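Local coordinates for SM80.1 Vicilin (PDB 5VF5), which probably serves as a seed storage protein of the 7S vicilin type, built from two cupin domains, and carries a copper ion, at residues Y123-S128 and V340-N345; F227-P232 and A244-N249; Y259-S264 and M347-N352. One frame throughout, in Å; residues are numbered along the deposited sequence.

Interaction 1: Y123-S128 and V340-N345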
loop_
_atom_site.group_PDB
_atom_site.type_symbol
_atom_site.label_atom_id
_atom_site.label_comp_id
_atom_site.label_asym_id
_atom_site.label_seq_id
_atom_site.Cartn_x
_atom_site.Cartn_y
_atom_site.Cartn_z
ATOM N N TYR A 123 -2.821 5.176 -0.101
ATOM C CA TYR A 123 -1.956 4.141 -0.679
ATOM C C TYR A 123 -2.836 3.030 -1.228
ATOM O O TYR A 123 -3.717 2.526 -0.526
ATOM C CB TYR A 123 -1.034 3.607 0.421
ATOM C CG TYR A 123 0.015 2.563 0.078
ATOM C CD1 TYR A 123 0.681 2.589 -1.132
ATOM C CD2 TYR A 123 0.398 1.595 1.028
ATOM C CE1 TYR A 123 1.652 1.654 -1.431
ATOM C CE2 TYR A 123 1.396 0.683 0.753
ATOM C CZ TYR A 123 2.022 0.715 -0.467
ATOM O OH TYR A 123 3.010 -0.193 -0.723
ATOM N N VAL A 124 -2.613 2.612 -2.463
ATOM C CA VAL A 124 -3.469 1.696 -3.182
ATOM C C VAL A 124 -2.710 0.494 -3.670
ATOM O O VAL A 124 -1.657 0.634 -4.302
ATOM C CB VAL A 124 -4.134 2.404 -4.369
ATOM C CG1 VAL A 124 -5.065 1.466 -5.121
ATOM C CG2 VAL A 124 -4.848 3.675 -3.945
ATOM N N LEU A 125 -3.269 -0.689 -3.454
ATOM C CA LEU A 125 -2.822 -1.929 -4.084
ATOM C C LEU A 125 -3.862 -2.277 -5.145
ATOM O O LEU A 125 -5.072 -2.245 -4.817
ATOM C CB LEU A 125 -2.816 -3.057 -3.053
ATOM C CG LEU A 125 -2.346 -4.410 -3.587
ATOM C CD1 LEU A 125 -0.861 -4.407 -3.962
ATOM C CD2 LEU A 125 -2.674 -5.543 -2.611
ATOM N N ALA A 126 -3.454 -2.615 -6.373
ATOM C CA ALA A 126 -4.402 -3.119 -7.354
ATOM C C ALA A 126 -3.856 -4.387 -7.975
ATOM O O ALA A 126 -2.651 -4.559 -8.100
ATOM C CB ALA A 126 -4.713 -2.080 -8.417
ATOM N N LYS A 127 -4.762 -5.285 -8.343
ATOM C CA LYS A 127 -4.396 -6.481 -9.053
ATOM C C LYS A 127 -5.066 -6.497 -10.429
ATOM O O LYS A 127 -6.289 -6.280 -10.533
ATOM C CB LYS A 127 -4.850 -7.748 -8.270
ATOM C CG LYS A 127 -4.297 -9.016 -8.863
ATOM C CD LYS A 127 -4.840 -10.250 -8.203
ATOM C CE LYS A 127 -4.247 -11.484 -8.875
ATOM N NZ LYS A 127 -4.813 -12.735 -8.308
ATOM N N SER A 128 -4.289 -6.780 -11.463
ATOM C CA SER A 128 -4.829 -6.838 -12.812
ATOM C C SER A 128 -5.803 -7.987 -12.997
ATOM O O SER A 128 -5.700 -9.013 -12.346
ATOM C CB SER A 128 -3.706 -6.926 -13.808
ATOM O OG SER A 128 -2.927 -8.096 -13.618
ATOM N N VAL A 340 3.114 1.376 5.751
ATOM C CA VAL A 340 1.986 0.537 5.438
ATOM C C VAL A 340 2.514 -0.510 4.505
ATOM O O VAL A 340 3.227 -0.197 3.548
ATOM C CB VAL A 340 0.876 1.305 4.710
ATOM C CG1 VAL A 340 -0.258 0.364 4.290
ATOM C CG2 VAL A 340 0.398 2.390 5.608
ATOM N N GLY A 341 2.222 -1.762 4.801
ATOM C CA GLY A 341 2.654 -2.877 3.944
ATOM C C GLY A 341 1.462 -3.629 3.371
ATOM O O GLY A 341 0.507 -3.976 4.092
ATOM N N PHE A 342 1.453 -3.850 2.092
ATOM C CA PHE A 342 0.527 -4.772 1.490
ATOM C C PHE A 342 1.160 -6.139 1.446
ATOM O O PHE A 342 2.271 -6.304 0.941
ATOM C CB PHE A 342 0.162 -4.326 0.075
ATOM C CG PHE A 342 -0.681 -3.092 0.027
ATOM C CD1 PHE A 342 -1.971 -3.133 0.532
ATOM C CD2 PHE A 342 -0.236 -1.918 -0.548
ATOM C CE1 PHE A 342 -2.796 -2.028 0.490
ATOM C CE2 PHE A 342 -1.050 -0.801 -0.611
ATOM C CZ PHE A 342 -2.333 -0.834 -0.085
ATOM N N GLY A 343 0.438 -7.127 1.918
ATOM C CA GLY A 343 0.875 -8.515 1.859
ATOM C C GLY A 343 0.178 -9.277 0.739
ATOM O O GLY A 343 -1.057 -9.228 0.629
ATOM N N ILE A 344 0.964 -9.939 -0.082
ATOM C CA ILE A 344 0.488 -10.729 -1.197
ATOM C C ILE A 344 0.670 -12.197 -0.745
ATOM O O ILE A 344 1.628 -12.487 0.007
ATOM C CB ILE A 344 1.305 -10.340 -2.463
ATOM C CG1 ILE A 344 0.942 -8.852 -2.847
ATOM C CG2 ILE A 344 1.020 -11.317 -3.604
ATOM C CD1 ILE A 344 1.885 -8.229 -3.838
ATOM N N ASN A 345 -0.219 -13.120 -1.151
ATOM C CA ASN A 345 -0.174 -14.504 -0.670
ATOM C C ASN A 345 -0.306 -14.517 0.871
ATOM O O ASN A 345 0.456 -15.220 1.569
ATOM C CB ASN A 345 1.095 -15.267 -1.121
ATOM C CG ASN A 345 1.249 -15.309 -2.628
ATOM O OD1 ASN A 345 2.368 -15.029 -3.150
ATOM N ND2 ASN A 345 0.151 -15.573 -3.335
#
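Tyr123 and Leu125 meet Val340 and Phe342 between two strands that run nearly the same way, 12° apart with axes 8.7 Å from each other, too far for backbone pairing and bridged by side chains. Phe342 is the centre of the contact. Leu125 CB lies squarely over the centre of its ring in a CH-pi contact, 3.5 Å from the centroid and 2° off the ring normal. Tyr123 O lies at the rim of the same ring, in its plane. The Tyr123 ring, in one of two modelled conformers, is set obliquely to that of Phe342, the planes at 41°; how closely the two rings fit is doubtful in this conformer. Val340 closes the other flank, bringing CG1 in the plane of the tyrosine ring to its edge, 3.5 Å from Tyr123 CD2. The buried hydroxyl of Tyr123 is hydrogen-bonded to Val267 O. Strand 120-128 pairs with 49-56 and 69-77 in the sheet of the first cupin domain, while 337-344 lies between 265-272 and 243-250 in the second, so this contact joins the two sheets face to face, with Phe342 also touching Val74 and Val340 touching Val271.

Interaction 2: F227-P232 and A244-N249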
loop_
_atom_site.group_PDB
_atom_site.type_symbol
_atom_site.label_atom_id
_atom_site.label_comp_id
_atom_site.label_asym_id
_atom_site.label_seq_id
_atom_site.Cartn_x
_atom_site.Cartn_y
_atom_site.Cartn_z
ATOM N N PHE A 227 3.047 -3.440 15.625
ATOM C CA PHE A 227 2.626 -4.044 14.368
ATOM C C PHE A 227 1.179 -4.471 14.510
ATOM O O PHE A 227 0.848 -5.201 15.448
ATOM C CB PHE A 227 3.479 -5.266 14.077
ATOM C CG PHE A 227 3.127 -5.937 12.804
ATOM C CD1 PHE A 227 3.717 -5.535 11.614
ATOM C CD2 PHE A 227 2.236 -6.994 12.778
ATOM C CE1 PHE A 227 3.370 -6.167 10.431
ATOM C CE2 PHE A 227 1.890 -7.620 11.598
ATOM C CZ PHE A 227 2.480 -7.215 10.409
ATOM N N ILE A 228 0.326 -4.074 13.573
ATOM C CA ILE A 228 -0.976 -4.723 13.465
ATOM C C ILE A 228 -1.347 -4.892 12.026
ATOM O O ILE A 228 -0.842 -4.159 11.147
ATOM C CB ILE A 228 -2.069 -4.065 14.255
ATOM C CG1 ILE A 228 -3.281 -5.036 14.500
ATOM C CG2 ILE A 228 -2.480 -2.774 13.568
ATOM C CD1 ILE A 228 -4.358 -4.497 15.429
ATOM N N GLU A 229 -2.128 -5.930 11.783
ATOM C CA GLU A 229 -2.435 -6.322 10.459
ATOM C C GLU A 229 -3.875 -6.726 10.314
ATOM O O GLU A 229 -4.458 -7.363 11.190
ATOM C CB GLU A 229 -1.528 -7.496 10.157
ATOM C CG GLU A 229 -1.781 -8.227 8.906
ATOM C CD GLU A 229 -0.817 -9.358 8.765
ATOM O OE1 GLU A 229 0.236 -9.083 8.245
ATOM O OE2 GLU A 229 -1.133 -10.502 9.166
ATOM N N ALA A 230 -4.431 -6.358 9.172
ATOM C CA ALA A 230 -5.688 -6.856 8.690
ATOM C C ALA A 230 -5.387 -8.025 7.761
ATOM O O ALA A 230 -4.852 -7.828 6.667
ATOM C CB ALA A 230 -6.435 -5.744 7.965
ATOM N N SER A 231 -5.714 -9.229 8.228
ATOM C CA SER A 231 -5.454 -10.480 7.525
ATOM C C SER A 231 -6.707 -10.974 6.845
ATOM O O SER A 231 -7.829 -10.715 7.333
ATOM C CB SER A 231 -5.033 -11.583 8.506
ATOM O OG SER A 231 -6.138 -12.001 9.328
ATOM N N PRO A 232 -6.554 -11.722 5.748
ATOM C CA PRO A 232 -7.731 -12.339 5.135
ATOM C C PRO A 232 -8.379 -13.397 6.014
ATOM O O PRO A 232 -9.529 -13.726 5.788
ATOM C CB PRO A 232 -7.192 -12.912 3.822
ATOM C CG PRO A 232 -5.743 -13.141 4.097
ATOM C CD PRO A 232 -5.330 -12.063 5.007
ATOM N N ALA A 244 -3.166 -8.864 2.655
ATOM C CA ALA A 244 -3.198 -8.287 3.969
ATOM C C ALA A 244 -2.809 -6.835 3.901
ATOM O O ALA A 244 -2.095 -6.403 2.965
ATOM C CB ALA A 244 -2.257 -9.005 4.890
ATOM N N VAL A 245 -3.185 -6.093 4.927
ATOM C CA VAL A 245 -2.723 -4.719 5.096
ATOM C C VAL A 245 -2.098 -4.612 6.473
ATOM O O VAL A 245 -2.777 -4.843 7.473
ATOM C CB VAL A 245 -3.831 -3.658 4.939
ATOM C CG1 VAL A 245 -3.243 -2.286 5.111
ATOM C CG2 VAL A 245 -4.573 -3.862 3.631
ATOM N N ALA A 246 -0.820 -4.276 6.521
ATOM C CA ALA A 246 -0.058 -4.240 7.732
ATOM C C ALA A 246 0.311 -2.775 8.001
ATOM O O ALA A 246 0.656 -1.999 7.099
ATOM C CB ALA A 246 1.187 -5.092 7.637
ATOM N N PHE A 247 0.303 -2.427 9.273
ATOM C CA PHE A 247 0.732 -1.136 9.762
ATOM C C PHE A 247 1.858 -1.341 10.771
ATOM O O PHE A 247 1.668 -2.039 11.772
ATOM C CB PHE A 247 -0.444 -0.450 10.457
ATOM C CG PHE A 247 -1.656 -0.287 9.578
ATOM C CD1 PHE A 247 -2.585 -1.300 9.441
ATOM C CD2 PHE A 247 -1.813 0.880 8.836
ATOM C CE1 PHE A 247 -3.703 -1.129 8.639
ATOM C CE2 PHE A 247 -2.945 1.083 8.047
ATOM C CZ PHE A 247 -3.875 0.051 7.922
ATOM N N MET A 248 3.035 -0.794 10.480
ATOM C CA MET A 248 4.169 -0.941 11.390
ATOM C C MET A 248 4.664 0.432 11.733
ATOM O O MET A 248 4.907 1.244 10.847
ATOM C CB MET A 248 5.282 -1.815 10.798
ATOM C CG MET A 248 6.441 -2.054 11.748
ATOM S SD MET A 248 7.443 -3.449 11.248
ATOM C CE MET A 248 8.296 -2.641 9.920
ATOM N N ASN A 249 4.834 0.656 13.033
ATOM C CA ASN A 249 5.426 1.855 13.547
ATOM C C ASN A 249 6.614 1.482 14.417
ATOM O O ASN A 249 6.491 0.638 15.312
ATOM C CB ASN A 249 4.431 2.677 14.367
ATOM C CG ASN A 249 4.994 4.051 14.728
ATOM O OD1 ASN A 249 5.358 4.832 13.856
ATOM N ND2 ASN A 249 5.175 4.294 15.991
#
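Phe227 reaches diagonally to Ala246 on the tightly packed face of these two antiparallel strands: CE1 and CZ of the ring both sit 3.7 Å from Ala246 CB, and the ring's CD1 edge faces Met248 CB. Phe227 lies on the same face as Glu229, and its CG, anti to the backbone N (chi1 -179°), stands beside its own carbonyl carbon. The aliphatic CG of Glu229 packs 4.1 Å from Ala244 CB, and its carboxylate finds a charged partner in Arg266, through OE1. Down the middle, two hydrogen-bonded pairs hold the strands: Ile228 N gives to Phe247 O at 3.0 Å, Phe247 N returns almost straight to Ile228 O at 2.8 Å, and Ala230 and Val245 exchange bonds likewise. The face carrying Ile228 and Phe247 is looser. Both residues are partly exposed, the end of the Ile228 side chain turns from the partner strand, and its CG2 comes no nearer than 4.4 Å to Phe247 CD1; the phenyl instead turns its edge toward Ile228 O. Farther along that face Val245 is buried against Ile72 and Val74 of the first domain. With 337-344 bonded to the other edge of 243-250, the pair is a long-looped beta hairpin within the antiparallel sheet of a cupin barrel.

Interaction 3: Y259-S264 and M347-N352. With ACT (acetate ion), chain C.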
loop_
_atom_site.group_PDB
_atom_site.type_symbol
_atom_site.label_atom_id
_atom_site.label_comp_id
_atom_site.label_asym_id
_atom_site.label_seq_id
_atom_site.Cartn_x
_atom_site.Cartn_y
_atom_site.Cartn_z
ATOM N N TYR A 259 13.369 -10.425 11.351
ATOM C CA TYR A 259 12.305 -11.408 11.225
ATOM C C TYR A 259 12.149 -11.779 9.765
ATOM O O TYR A 259 12.773 -11.184 8.866
ATOM C CB TYR A 259 10.979 -10.814 11.733
ATOM C CG TYR A 259 10.414 -9.737 10.814
ATOM C CD1 TYR A 259 10.814 -8.399 10.941
ATOM C CD2 TYR A 259 9.529 -10.049 9.799
ATOM C CE1 TYR A 259 10.317 -7.408 10.088
ATOM C CE2 TYR A 259 9.042 -9.063 8.933
ATOM C CZ TYR A 259 9.448 -7.753 9.073
ATOM O OH TYR A 259 8.933 -6.759 8.259
ATOM N N TYR A 260 11.337 -12.781 9.494
ATOM C CA TYR A 260 10.897 -13.046 8.124
ATOM C C TYR A 260 9.427 -13.430 8.096
ATOM O O TYR A 260 8.858 -13.892 9.109
ATOM C CB TYR A 260 11.777 -14.118 7.408
ATOM C CG TYR A 260 11.656 -15.523 7.977
ATOM C CD1 TYR A 260 12.460 -15.979 9.025
ATOM C CD2 TYR A 260 10.716 -16.402 7.485
ATOM C CE1 TYR A 260 12.330 -17.265 9.529
ATOM C CE2 TYR A 260 10.605 -17.696 7.980
ATOM C CZ TYR A 260 11.408 -18.113 9.022
ATOM O OH TYR A 260 11.318 -19.373 9.561
ATOM N N ASN A 261 8.802 -13.229 6.945
ATOM C CA ASN A 261 7.438 -13.698 6.680
ATOM C C ASN A 261 7.502 -15.075 6.046
ATOM O O ASN A 261 8.252 -15.314 5.118
ATOM C CB ASN A 261 6.747 -12.726 5.749
ATOM C CG ASN A 261 6.400 -11.442 6.437
ATOM O OD1 ASN A 261 5.618 -11.460 7.399
ATOM N ND2 ASN A 261 6.973 -10.326 5.972
ATOM N N SER A 262 6.689 -15.991 6.541
ATOM C CA SER A 262 6.736 -17.361 6.090
ATOM C C SER A 262 6.380 -17.565 4.634
ATOM O O SER A 262 7.002 -18.360 3.964
ATOM C CB SER A 262 5.873 -18.245 6.998
ATOM O OG SER A 262 4.492 -17.961 6.858
ATOM N N ARG A 263 5.340 -16.875 4.160
ATOM C CA ARG A 263 4.893 -17.047 2.766
ATOM C C ARG A 263 4.509 -15.801 2.003
ATOM O O ARG A 263 4.468 -15.850 0.781
ATOM C CB ARG A 263 3.789 -18.057 2.659
ATOM C CG ARG A 263 2.561 -17.723 3.362
ATOM C CD ARG A 263 1.455 -18.723 2.918
ATOM N NE ARG A 263 0.801 -18.431 1.645
ATOM C CZ ARG A 263 0.873 -19.091 0.486
ATOM N NH1 ARG A 263 1.716 -20.120 0.288
ATOM N NH2 ARG A 263 0.126 -18.676 -0.537
ATOM N N SER A 264 4.292 -14.688 2.707
ATOM C CA SER A 264 3.768 -13.507 2.093
ATOM C C SER A 264 4.857 -12.540 1.696
ATOM O O SER A 264 5.694 -12.202 2.503
ATOM C CB SER A 264 2.761 -12.839 3.027
ATOM O OG SER A 264 2.226 -11.621 2.504
ATOM N N MET A 347 -2.874 -15.355 3.228
ATOM C CA MET A 347 -3.458 -16.357 4.079
ATOM C C MET A 347 -2.367 -17.339 4.508
ATOM O O MET A 347 -1.559 -17.799 3.686
ATOM C CB MET A 347 -4.558 -17.151 3.378
ATOM C CG MET A 347 -5.324 -17.988 4.359
ATOM S SD MET A 347 -6.614 -17.047 5.183
ATOM C CE MET A 347 -7.898 -17.174 3.991
ATOM N N PHE A 348 -2.390 -17.663 5.796
ATOM C CA PHE A 348 -1.475 -18.623 6.428
ATOM C C PHE A 348 -0.077 -18.038 6.687
ATOM O O PHE A 348 0.782 -18.753 7.217
ATOM C CB PHE A 348 -1.394 -19.970 5.657
ATOM C CG PHE A 348 -2.743 -20.529 5.284
ATOM C CD1 PHE A 348 -3.663 -20.757 6.262
ATOM C CD2 PHE A 348 -3.100 -20.741 3.951
ATOM C CE1 PHE A 348 -4.942 -21.262 5.961
ATOM C CE2 PHE A 348 -4.361 -21.234 3.622
ATOM C CZ PHE A 348 -5.281 -21.499 4.640
ATOM N N ASN A 349 0.143 -16.767 6.326
ATOM C CA ASN A 349 1.430 -16.134 6.634
ATOM C C ASN A 349 1.650 -15.993 8.131
ATOM O O ASN A 349 0.730 -15.597 8.878
ATOM C CB ASN A 349 1.538 -14.758 6.021
ATOM C CG ASN A 349 2.942 -14.160 6.194
ATOM O OD1 ASN A 349 3.926 -14.681 5.628
ATOM N ND2 ASN A 349 3.047 -13.077 7.004
ATOM N N ARG A 350 2.873 -16.270 8.560
ATOM C CA ARG A 350 3.263 -16.000 9.926
ATOM C C ARG A 350 4.609 -15.260 9.955
ATOM O O ARG A 350 5.499 -15.459 9.095
ATOM C CB ARG A 350 3.275 -17.272 10.764
ATOM C CG ARG A 350 1.934 -18.009 10.815
ATOM C CD ARG A 350 0.843 -17.252 11.576
ATOM N NE ARG A 350 -0.398 -18.040 11.746
ATOM C CZ ARG A 350 -1.424 -18.036 10.905
ATOM N NH1 ARG A 350 -1.427 -17.253 9.821
ATOM N NH2 ARG A 350 -2.476 -18.800 11.179
ATOM N N LYS A 351 4.705 -14.345 10.915
ATOM C CA LYS A 351 5.939 -13.654 11.256
ATOM C C LYS A 351 6.790 -14.561 12.113
ATOM O O LYS A 351 6.298 -15.150 13.084
ATOM C CB LYS A 351 5.705 -12.387 12.057
ATOM C CG LYS A 351 5.047 -11.285 11.315
ATOM C CD LYS A 351 6.047 -10.282 10.917
ATOM C CE LYS A 351 5.508 -9.059 10.184
ATOM N NZ LYS A 351 4.672 -9.416 9.000
ATOM N N ASN A 352 8.056 -14.686 11.755
ATOM C CA ASN A 352 9.041 -15.476 12.474
ATOM C C ASN A 352 10.159 -14.564 12.913
ATOM O O ASN A 352 10.983 -14.118 12.070
ATOM C CB ASN A 352 9.629 -16.533 11.543
ATOM C CG ASN A 352 8.632 -17.603 11.173
ATOM O OD1 ASN A 352 8.632 -18.684 11.749
ATOM N ND2 ASN A 352 7.750 -17.289 10.228
HETATM C C ACT C . 5.668 -6.791 7.126
HETATM O O ACT C . 4.491 -7.246 7.265
HETATM O OXT ACT C . 6.646 -7.572 7.090
HETATM C CH3 ACT C . 5.964 -5.314 7.035
HETATM O O HOH W 1 -2.039 -17.645 0.854
#
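Asn261 and Lys351 lie side by side and point the same way, so that Lys351 NZ reaches Asn261 OD1 at 2.8 Å, in the carbonyl plane and on a lone pair. The same oxygen takes a second bond from Asn349 ND2 at 3.1 Å, which comes from above that plane, the two amides being turned 47° apart. Asn261 ND2 meanwhile gives a nearly straight bond to OXT of an acetate. Tyr259 OH binds OXT too, at 2.7 Å, and Lys351 NZ donates to the other oxygen, O; Arg266 joins them, leaving the anion, probably from the crystallisation liquor, gripped by two cationic and two neutral donors. Lys351 bends at chi2 (-102°) and chi4, and its CD passes obliquely by the Tyr259 ring, 3.7 Å from CD2. On the opposite face of the sheet Asn352, in one of two modelled conformers, lays its amide over the Tyr260 ring, the planes only 3° apart, with CB above the face, displaced toward the rim. Between these faces Tyr260 and Asn352 exchange backbone bonds as an antiparallel hydrogen-bonded pair, joining the end of strand 254-261 to the short strand 351-353 on the cupin fold of the second domain. Beyond the strands one more backbone bond, Ser262 N to Arg350 O, is joined by side-chain bonds. Asn349 OD1 accepts from Arg263 N at 3.0 Å, in the carbonyl plane, and from Ser264 N at 2.9 Å, above it, holding the turn 262-264 by its amides. Ser262 OG, placed between its backbone N and carbonyl carbon, accepts from Arg350 N at 2.9 Å. In one of two modelled conformers, Arg350 NH1 bonds to Asn349 O and forms a salt bridge with Glu233. At the exposed end a water donates to Met347 O and receives a weak bond from Arg263 NH2.

How the interactions relate
From the N terminus, 123-128 of the first cupin domain waits 211 residues for its partner 340-345, so interaction 1 closes the longest loop and joins the two domains. Within that loop interaction 2 opens and closes, with 11 residues between its segments. Segment 259-264 follows soon after, but its partner 347-352 comes only once interaction 1 has closed, so interactions 1 and 3 cross. Interactions 1 and 2 share a sheet, where Gly341 O and Gly343 N probably bond to Ala246 N and Ala244 O. Ser264 OG, 2.7 Å from Ile344 O, links interactions 1 and 3, and Phe227 packs on Lys351 between interactions 2 and 3.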